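PDB 4OD6: endonuclease MutS2, which probably senses collided ribosomes and splits them by ATP hydrolysis, and also carries nuclease activity; the chain here is its C-terminal Smr domain. Local coordinates for residues Leu19-Ala24 against Met51-Arg56; Glu26-Ala31 against Asp60-Asp65; Leu43-Gly48 against Thr84-Lys89. One frame throughout, in Å; residues are numbered along the deposited sequence. Where two conformers were deposited one is given.

Contacts 1 and 2 hold the same two helices, 21-38 and 53-62, at successive levels. Contact 1 joins their N-terminal ends near the surface through a few apolar groups, and no polar bond joins its two segments. Contact 2, about 11 Å away between centres, is buried and mixes leucine packing with a polar cluster that bridges the two segments directly and through a water. Contact 3 lies closest to the middle of the domain: strands 43-46 and 83-88 are zipped by main-chain bonds, Leu-43 and Val-45 pack on helix 21-38, and Thr-84 and Val-86 on Leu-62 of contact 2. Leu-54 and Arg-55 of contact 1 pack on His-47 of contact 3.

Contact 1: residues Leu19-Ala24 against Met51-Arg56; sequences LSVEAA and MGVLRR
Leu-54 does most of the apolar work where the first turns of helices 21-38 and 53-62 meet. Its CG stands anti to the carbonyl carbon (chi1 -71°), which sends the branched end across to the other segment. There CD2 sits 4.0 Å from Ala-24 CB, and it also lies 3.7 Å from Leu-19 O, just ahead of the helix. Leu-54 and Val-21 pass side by side, pointing opposite ways, with CD2 of Leu-54 4.0 Å from CA of Val-21. The second apolar point is methyl to methyl: Val-21 CG2 meets Val-53 CG1 at 3.8 Å, the two side chains crossing at about a right angle. In Val-21 CG1 is anti to the backbone N, so CG2 is the branch that faces Val-53.

Polar bonds among these residues stay within one segment or the other, while Arg-55 pairs with Asp-73 outside. Ser-20 is the N-cap of helix 21-38, and its OG accepts from Ala-23 N at 3.0 Å with an N-H...O angle of 161°. Gly-52 holds the equivalent place on helix 53-62, at a positive phi of 77°. Arg-56 folds back over that end: its NH2 donates to Met-51 O at 2.9 Å, roughly in the guanidinium plane, and NH1 adds a weaker bond to the same oxygen. Gly-52 O lies over one face of the guanidinium, 3.1 Å above its plane.

Further along, Val-21 also touches Thr-57 and Ala-24 touches Leu-58, so the packing continues down the helix pair of this Smr domain, and Leu-54 reaches His-47 as well. Because no polar bond is made across the pair here, the two segments meet through van der Waals contacts, mostly between aliphatic groups, and their fit rests on shape more than on directional bonds.

Contact 2: residues Glu26-Ala31 against Asp60-Asp65; sequences EELRAA and DYLKTD
Asp-65 OD2 is the acceptor on which the polar bonds of this contact converge: it takes one hydrogen from a water and another, in a weak bond, from Tyr-61 OH. The model is crowded at the tyrosine oxygen, so its position and the bonds it makes are less certain. As modelled, Tyr-61 OH lies 2.6 Å from Asp-65 OD2 and accepts from Arg-29 NH1 at 3.0 Å. This second bond is fairly straight (N-H...O 159°), with the hydroxyl near the plane of the guanidinium at its edge and the ring plane turned 88° to it. The extended Arg-29 chain crosses the tyrosine at about a right angle.

Both helices, 21-38 and 53-62, lie on the same face of the mixed sheet, as in the two-layer alpha/beta fold of Smr domains.

Asp-65 OD2 accepts from the water at 2.7 Å, and the same water donates to Arg-29 O at 3.0 Å, linking the segments a second time. OD1 of Asp-65 is satisfied by Asn-67 N. Arg-29 NH1 lies 4.1 Å from Asp-65 OD2, beyond a salt bridge, though the opposite charges may still favour each other. On the sheet side of the polar cluster, Leu-28 CD2 packs on Leu-62 CD2 at 3.9 Å, side chains crossed, and on Tyr-61 CD2 at 4.0 Å. Leu-28 continues to Leu-14 of strand 13-15, and Leu-62 to Thr-84 and Val-86 of strand 83-88.

Contact 3: residues Leu43-Gly48 against Thr84-Lys89; sequences LRVVHG and TIVNVK
Four main-chain hydrogen bonds join strands 43-46 and 83-88 as antiparallel neighbours inside the mixed sheet of the Smr domain. Leu-43 and Val-86 bond to each other both ways, with Val-86 N to Leu-43 O at 2.9 Å the straightest of the four (172°). Val-45 and Thr-84 form the other hydrogen-bonded pair, Val-45 N reaching Thr-84 O at 2.9 Å. Between them Arg-44 and Ile-85 make the non-hydrogen-bonded pair. On its other edge strand 43-46 runs parallel to strand 13-15.

The side-chain hydrogen bond belongs to His-47, just past the strand. Its CG occupies the crowded position between backbone N and carbonyl carbon (chi1 46°), which brings the NE2 edge of the ring up to Thr-84, and NE2 and Thr-84 OG1 lie 2.8 Å apart, the oxygen at the ring edge. ND1 donates to Gly-48 O at 2.9 Å, in the ring plane and on a lone pair. His-47 and Gly-48 open the HGxG motif of Smr domains.

Apolar packing fills the helix-facing side: Val-45 CG2 lies 3.8 Å from Val-86 CG2, and Leu-43 CG 4.1 Å from Val-88 CG2. On the opposite side Ile-85 CD1 rests 3.6 Å from Arg-44 CG, the two chains side by side, while the guanidinium is held by Glu-13 and Gln-78 O and meets Phe-10 in a cation-pi contact.

Gripped at both ring nitrogens, His-47 has its ring rotation fixed, and the ND1 bond to a carbonyl would favour a proton on that nitrogen.

Contact 1: residues Leu19-Ala24 against Met51-Arg56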
loop_
_atom_site.group_PDB
_atom_site.type_symbol
_atom_site.label_atom_id
_atom_site.label_comp_id
_atom_site.label_asym_id
_atom_site.label_seq_id
_atom_site.Cartn_x
_atom_site.Cartn_y
_atom_site.Cartn_z
ATOM N N LEU A 19 8.324 -10.012 -0.869
ATOM C CA LEU A 19 7.209 -10.888 -0.524
ATOM C C LEU A 19 6.496 -11.486 -1.737
ATOM O O LEU A 19 6.475 -10.928 -2.796
ATOM C CB LEU A 19 6.203 -10.145 0.355
ATOM C CG LEU A 19 6.692 -9.714 1.723
ATOM C CD1 LEU A 19 5.583 -9.037 2.505
ATOM C CD2 LEU A 19 7.281 -10.862 2.500
ATOM N N SER A 20 5.878 -12.642 -1.524
ATOM C CA SER A 20 4.969 -13.198 -2.492
ATOM C C SER A 20 3.704 -12.340 -2.566
ATOM O O SER A 20 3.420 -11.556 -1.661
ATOM C CB SER A 20 4.560 -14.611 -2.118
ATOM O OG SER A 20 3.716 -14.602 -0.974
ATOM N N VAL A 21 2.944 -12.528 -3.631
ATOM C CA VAL A 21 1.721 -11.772 -3.827
ATOM C C VAL A 21 0.809 -12.045 -2.643
ATOM O O VAL A 21 0.256 -11.129 -2.103
ATOM C CB VAL A 21 1.026 -12.117 -5.169
ATOM C CG1 VAL A 21 -0.422 -11.617 -5.180
ATOM C CG2 VAL A 21 1.806 -11.540 -6.336
ATOM N N GLU A 22 0.664 -13.293 -2.248
ATOM C CA GLU A 22 -0.238 -13.617 -1.163
ATOM C C GLU A 22 0.204 -13.030 0.168
ATOM O O GLU A 22 -0.587 -12.546 0.954
ATOM C CB GLU A 22 -0.436 -15.134 -1.043
ATOM C CG GLU A 22 -1.300 -15.719 -2.145
ATOM C CD GLU A 22 -2.007 -16.982 -1.759
ATOM O OE1 GLU A 22 -3.215 -17.070 -2.002
ATOM O OE2 GLU A 22 -1.341 -17.830 -1.186
ATOM N N ALA A 23 1.487 -13.127 0.436
ATOM C CA ALA A 23 2.032 -12.563 1.657
ATOM C C ALA A 23 1.910 -11.041 1.677
ATOM O O ALA A 23 1.597 -10.469 2.683
ATOM C CB ALA A 23 3.491 -12.996 1.845
ATOM N N ALA A 24 2.185 -10.412 0.568
ATOM C CA ALA A 24 2.092 -8.966 0.480
ATOM C C ALA A 24 0.645 -8.486 0.689
ATOM O O ALA A 24 0.391 -7.500 1.382
ATOM C CB ALA A 24 2.676 -8.468 -0.843
ATOM N N MET A 51 8.954 -6.302 -12.097
ATOM C CA MET A 51 8.224 -6.425 -13.338
ATOM C C MET A 51 6.814 -5.935 -13.153
ATOM O O MET A 51 5.905 -6.270 -13.870
ATOM C CB MET A 51 8.209 -7.887 -13.755
ATOM C CG MET A 51 9.602 -8.398 -14.097
ATOM S SD MET A 51 10.520 -7.356 -15.275
ATOM C CE MET A 51 9.469 -7.453 -16.703
ATOM N N GLY A 52 6.598 -5.277 -12.018
ATOM C CA GLY A 52 5.321 -4.715 -11.597
ATOM C C GLY A 52 4.284 -5.696 -11.062
ATOM O O GLY A 52 3.098 -5.373 -11.004
ATOM N N VAL A 53 4.719 -6.887 -10.663
ATOM C CA VAL A 53 3.816 -7.897 -10.154
ATOM C C VAL A 53 3.157 -7.487 -8.813
ATOM O O VAL A 53 1.949 -7.543 -8.658
ATOM C CB VAL A 53 4.550 -9.246 -9.982
ATOM C CG1 VAL A 53 3.590 -10.244 -9.401
ATOM C CG2 VAL A 53 5.087 -9.759 -11.304
ATOM N N LEU A 54 3.959 -7.050 -7.848
ATOM C CA LEU A 54 3.381 -6.603 -6.578
ATOM C C LEU A 54 2.501 -5.373 -6.773
ATOM O O LEU A 54 1.407 -5.310 -6.234
ATOM C CB LEU A 54 4.478 -6.349 -5.537
ATOM C CG LEU A 54 5.187 -7.596 -4.998
ATOM C CD1 LEU A 54 6.077 -7.183 -3.841
ATOM C CD2 LEU A 54 4.193 -8.656 -4.545
ATOM N N ARG A 55 2.949 -4.417 -7.558
ATOM C CA ARG A 55 2.161 -3.201 -7.698
ATOM C C ARG A 55 0.773 -3.543 -8.259
ATOM O O ARG A 55 -0.230 -3.107 -7.768
ATOM C CB ARG A 55 2.864 -2.232 -8.659
ATOM C CG ARG A 55 2.068 -0.998 -9.065
ATOM C CD ARG A 55 2.890 -0.178 -10.046
ATOM N NE ARG A 55 2.207 1.033 -10.431
ATOM C CZ ARG A 55 1.313 1.075 -11.391
ATOM N NH1 ARG A 55 1.020 -0.009 -12.076
ATOM N NH2 ARG A 55 0.724 2.211 -11.645
ATOM N N ARG A 56 0.731 -4.329 -9.328
ATOM C CA ARG A 56 -0.540 -4.630 -10.002
ATOM C C ARG A 56 -1.441 -5.435 -9.106
ATOM O O ARG A 56 -2.601 -5.187 -9.053
ATOM C CB ARG A 56 -0.302 -5.345 -11.316
ATOM C CG ARG A 56 0.194 -4.420 -12.403
ATOM C CD ARG A 56 0.267 -5.124 -13.736
ATOM N NE ARG A 56 1.155 -6.265 -13.684
ATOM C CZ ARG A 56 2.447 -6.194 -13.983
ATOM N NH1 ARG A 56 2.973 -5.050 -14.316
ATOM N NH2 ARG A 56 3.196 -7.261 -13.885
#

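Contact 2: residues Glu26-Ala31 against Asp60-Asp65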
loop_
_atom_site.group_PDB
_atom_site.type_symbol
_atom_site.label_atom_id
_atom_site.label_comp_id
_atom_site.label_asym_id
_atom_site.label_seq_id
_atom_site.Cartn_x
_atom_site.Cartn_y
_atom_site.Cartn_z
ATOM N N GLU A 26 -1.717 -10.087 2.330
ATOM C CA GLU A 26 -2.077 -10.308 3.730
ATOM C C GLU A 26 -1.543 -9.181 4.644
ATOM O O GLU A 26 -2.225 -8.670 5.523
ATOM C CB GLU A 26 -1.484 -11.639 4.208
ATOM C CG GLU A 26 -1.702 -11.920 5.688
ATOM C CD GLU A 26 -0.872 -13.061 6.214
ATOM O OE1 GLU A 26 -0.223 -13.785 5.434
ATOM O OE2 GLU A 26 -0.842 -13.188 7.430
ATOM N N GLU A 27 -0.300 -8.802 4.435
ATOM C CA GLU A 27 0.306 -7.724 5.204
ATOM C C GLU A 27 -0.375 -6.384 4.946
ATOM O O GLU A 27 -0.610 -5.633 5.853
ATOM C CB GLU A 27 1.805 -7.638 4.941
ATOM C CG GLU A 27 2.605 -8.838 5.443
ATOM C CD GLU A 27 2.385 -9.164 6.908
ATOM O OE1 GLU A 27 2.486 -8.224 7.675
ATOM O OE2 GLU A 27 2.104 -10.336 7.187
ATOM N N LEU A 28 -0.677 -6.121 3.685
ATOM C CA LEU A 28 -1.331 -4.873 3.338
ATOM C C LEU A 28 -2.718 -4.787 3.984
ATOM O O LEU A 28 -3.082 -3.771 4.547
ATOM C CB LEU A 28 -1.419 -4.726 1.815
ATOM C CG LEU A 28 -2.148 -3.482 1.305
ATOM C CD1 LEU A 28 -1.518 -2.209 1.855
ATOM C CD2 LEU A 28 -2.152 -3.459 -0.220
ATOM N N ARG A 29 -3.461 -5.876 3.927
ATOM C CA ARG A 29 -4.800 -5.913 4.501
ATOM C C ARG A 29 -4.736 -5.659 6.015
ATOM O O ARG A 29 -5.523 -4.900 6.531
ATOM C CB ARG A 29 -5.440 -7.270 4.179
ATOM C CG ARG A 29 -6.804 -7.472 4.783
ATOM C CD ARG A 29 -7.377 -8.769 4.264
ATOM N NE ARG A 29 -8.709 -9.002 4.748
ATOM C CZ ARG A 29 -9.751 -8.280 4.432
ATOM N NH1 ARG A 29 -9.657 -7.303 3.532
ATOM N NH2 ARG A 29 -10.923 -8.608 4.940
ATOM N N ALA A 30 -3.789 -6.291 6.712
ATOM C CA ALA A 30 -3.598 -6.081 8.161
ATOM C C ALA A 30 -3.194 -4.655 8.470
ATOM O O ALA A 30 -3.651 -4.071 9.402
ATOM C CB ALA A 30 -2.543 -7.064 8.685
ATOM N N ALA A 31 -2.301 -4.103 7.663
ATOM C CA ALA A 31 -1.826 -2.739 7.881
ATOM C C ALA A 31 -2.932 -1.745 7.718
ATOM O O ALA A 31 -2.991 -0.773 8.436
ATOM C CB ALA A 31 -0.656 -2.410 6.968
ATOM N N ASP A 60 -4.882 -4.133 -7.448
ATOM C CA ASP A 60 -6.086 -4.922 -7.712
ATOM C C ASP A 60 -6.834 -5.242 -6.422
ATOM O O ASP A 60 -8.062 -5.162 -6.368
ATOM C CB ASP A 60 -5.721 -6.222 -8.434
ATOM C CG ASP A 60 -6.917 -7.132 -8.637
ATOM O OD1 ASP A 60 -7.712 -6.870 -9.560
ATOM O OD2 ASP A 60 -7.061 -8.110 -7.874
ATOM N N TYR A 61 -6.088 -5.594 -5.381
ATOM C CA TYR A 61 -6.681 -5.849 -4.075
ATOM C C TYR A 61 -7.284 -4.570 -3.484
ATOM O O TYR A 61 -8.363 -4.595 -2.898
ATOM C CB TYR A 61 -5.636 -6.446 -3.110
ATOM C CG TYR A 61 -6.048 -6.363 -1.653
ATOM C CD1 TYR A 61 -6.866 -7.326 -1.086
ATOM C CD2 TYR A 61 -5.678 -5.276 -0.875
ATOM C CE1 TYR A 61 -7.269 -7.233 0.230
ATOM C CE2 TYR A 61 -6.073 -5.173 0.441
ATOM C CZ TYR A 61 -6.870 -6.153 0.989
ATOM O OH TYR A 61 -7.268 -6.054 2.299
ATOM N N LEU A 62 -6.561 -3.465 -3.621
ATOM C CA LEU A 62 -6.921 -2.218 -2.933
ATOM C C LEU A 62 -8.353 -1.767 -3.505
ATOM O O LEU A 62 -9.049 -1.020 -2.778
ATOM C CB LEU A 62 -5.942 -1.130 -3.230
ATOM C CG LEU A 62 -4.696 -1.225 -2.365
ATOM C CD1 LEU A 62 -3.555 -0.362 -2.881
ATOM C CD2 LEU A 62 -5.054 -0.916 -0.923
ATOM N N LYS A 63 -8.780 -2.035 -4.791
ATOM C CA LYS A 63 -9.968 -1.509 -5.410
ATOM C C LYS A 63 -11.146 -1.945 -4.606
ATOM O O LYS A 63 -12.236 -1.445 -4.706
ATOM C CB LYS A 63 -10.118 -2.025 -6.864
ATOM C CG LYS A 63 -9.086 -1.547 -7.903
ATOM C CD LYS A 63 -8.583 -2.613 -8.887
ATOM C CE LYS A 63 -7.502 -2.126 -9.889
ATOM N NZ LYS A 63 -6.778 -3.163 -10.729
ATOM N N THR A 64 -10.995 -3.056 -3.871
ATOM C CA THR A 64 -12.154 -3.561 -3.055
ATOM C C THR A 64 -11.997 -3.670 -1.514
ATOM O O THR A 64 -12.880 -4.158 -0.816
ATOM C CB THR A 64 -12.691 -4.931 -3.545
ATOM O OG1 THR A 64 -11.656 -5.919 -3.454
ATOM C CG2 THR A 64 -13.214 -4.837 -4.974
ATOM N N ASP A 65 -10.871 -3.224 -0.986
ATOM C CA ASP A 65 -10.616 -3.292 0.430
ATOM C C ASP A 65 -11.707 -2.321 1.114
ATOM O O ASP A 65 -11.746 -1.138 0.767
ATOM C CB ASP A 65 -9.188 -2.898 0.794
ATOM C CG ASP A 65 -8.922 -2.869 2.328
ATOM O OD1 ASP A 65 -9.578 -2.142 3.045
ATOM O OD2 ASP A 65 -8.005 -3.581 2.776
HETATM O O HOH W 1 -8.119 -3.825 5.501
#

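Contact 3: residues Leu43-Gly48 against Thr84-Lys89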
loop_
_atom_site.group_PDB
_atom_site.type_symbol
_atom_site.label_atom_id
_atom_site.label_comp_id
_atom_site.label_asym_id
_atom_site.label_seq_id
_atom_site.Cartn_x
_atom_site.Cartn_y
_atom_site.Cartn_z
ATOM N N LEU A 43 -1.086 5.792 4.234
ATOM C CA LEU A 43 -0.045 4.759 4.260
ATOM C C LEU A 43 0.786 4.759 3.010
ATOM O O LEU A 43 0.266 4.905 1.941
ATOM C CB LEU A 43 -0.645 3.380 4.385
ATOM C CG LEU A 43 -1.591 3.174 5.516
ATOM C CD1 LEU A 43 -1.920 1.702 5.580
ATOM C CD2 LEU A 43 -1.066 3.682 6.841
ATOM N N ARG A 44 2.088 4.550 3.164
ATOM C CA ARG A 44 3.009 4.390 2.049
ATOM C C ARG A 44 3.381 2.907 1.942
ATOM O O ARG A 44 4.018 2.343 2.824
ATOM C CB ARG A 44 4.304 5.201 2.208
ATOM C CG ARG A 44 4.181 6.640 1.839
ATOM C CD ARG A 44 5.470 7.397 2.117
ATOM N NE ARG A 44 6.684 6.841 1.537
ATOM C CZ ARG A 44 7.166 7.117 0.336
ATOM N NH1 ARG A 44 6.541 7.927 -0.464
ATOM N NH2 ARG A 44 8.280 6.539 -0.023
ATOM N N VAL A 45 2.968 2.302 0.846
ATOM C CA VAL A 45 3.195 0.888 0.594
ATOM C C VAL A 45 4.357 0.767 -0.370
ATOM O O VAL A 45 4.250 1.016 -1.548
ATOM C CB VAL A 45 1.932 0.221 0.022
ATOM C CG1 VAL A 45 2.139 -1.271 -0.178
ATOM C CG2 VAL A 45 0.746 0.479 0.925
ATOM N N VAL A 46 5.479 0.346 0.196
ATOM C CA VAL A 46 6.738 0.186 -0.513
ATOM C C VAL A 46 6.842 -1.223 -1.067
ATOM O O VAL A 46 7.308 -2.126 -0.394
ATOM C CB VAL A 46 7.949 0.562 0.399
ATOM C CG1 VAL A 46 9.234 0.559 -0.419
ATOM C CG2 VAL A 46 7.682 1.919 1.046
ATOM N N HIS A 47 6.405 -1.383 -2.324
ATOM C CA HIS A 47 6.428 -2.687 -2.984
ATOM C C HIS A 47 7.512 -2.855 -4.029
ATOM O O HIS A 47 7.755 -3.931 -4.435
ATOM C CB HIS A 47 5.066 -3.064 -3.594
ATOM C CG HIS A 47 4.421 -1.956 -4.361
ATOM N ND1 HIS A 47 4.988 -1.406 -5.494
ATOM C CD2 HIS A 47 3.314 -1.230 -4.102
ATOM C CE1 HIS A 47 4.224 -0.417 -5.911
ATOM N NE2 HIS A 47 3.212 -0.281 -5.077
ATOM N N GLY A 48 8.120 -1.767 -4.473
ATOM C CA GLY A 48 9.154 -1.829 -5.484
ATOM C C GLY A 48 8.550 -1.871 -6.870
ATOM O O GLY A 48 7.355 -2.058 -7.041
ATOM N N THR A 84 2.931 2.773 -3.473
ATOM C CA THR A 84 1.505 3.092 -3.584
ATOM C C THR A 84 1.052 3.812 -2.307
ATOM O O THR A 84 1.264 3.356 -1.226
ATOM C CB THR A 84 0.607 1.827 -3.808
ATOM O OG1 THR A 84 0.902 1.245 -5.078
ATOM C CG2 THR A 84 -0.850 2.172 -3.804
ATOM N N ILE A 85 0.425 4.952 -2.477
ATOM C CA ILE A 85 -0.149 5.724 -1.381
ATOM C C ILE A 85 -1.564 5.259 -1.172
ATOM O O ILE A 85 -2.345 5.207 -2.128
ATOM C CB ILE A 85 -0.182 7.241 -1.720
ATOM C CG1 ILE A 85 1.216 7.747 -2.125
ATOM C CG2 ILE A 85 -0.692 8.076 -0.568
ATOM C CD1 ILE A 85 2.251 7.551 -1.061
ATOM N N VAL A 86 -1.885 4.916 0.058
ATOM C CA VAL A 86 -3.222 4.472 0.400
ATOM C C VAL A 86 -3.834 5.491 1.367
ATOM O O VAL A 86 -3.338 5.720 2.457
ATOM C CB VAL A 86 -3.204 3.059 1.026
ATOM C CG1 VAL A 86 -4.620 2.632 1.386
ATOM C CG2 VAL A 86 -2.567 2.039 0.059
ATOM N N ASN A 87 -4.932 6.103 0.931
ATOM C CA ASN A 87 -5.771 6.973 1.766
ATOM C C ASN A 87 -6.836 6.117 2.404
ATOM O O ASN A 87 -7.640 5.515 1.730
ATOM C CB ASN A 87 -6.368 8.087 0.928
ATOM C CG ASN A 87 -5.291 8.908 0.265
ATOM O OD1 ASN A 87 -4.443 9.463 0.940
ATOM N ND2 ASN A 87 -5.293 8.936 -1.061
ATOM N N VAL A 88 -6.767 6.040 3.721
ATOM C CA VAL A 88 -7.597 5.175 4.536
ATOM C C VAL A 88 -8.805 5.946 5.056
ATOM O O VAL A 88 -8.711 7.096 5.433
ATOM C CB VAL A 88 -6.777 4.604 5.724
ATOM C CG1 VAL A 88 -7.642 3.733 6.621
ATOM C CG2 VAL A 88 -5.584 3.827 5.228
ATOM N N LYS A 89 -9.946 5.301 5.064
ATOM C CA LYS A 89 -11.185 5.957 5.469
ATOM C C LYS A 89 -11.065 6.463 6.885
ATOM O O LYS A 89 -10.525 5.803 7.735
ATOM C CB LYS A 89 -12.353 4.969 5.382
ATOM C CG LYS A 89 -12.790 4.648 3.971
ATOM C CD LYS A 89 -13.965 3.683 4.006
ATOM C CE LYS A 89 -14.484 3.311 2.646
ATOM N NZ LYS A 89 -15.512 2.247 2.770
#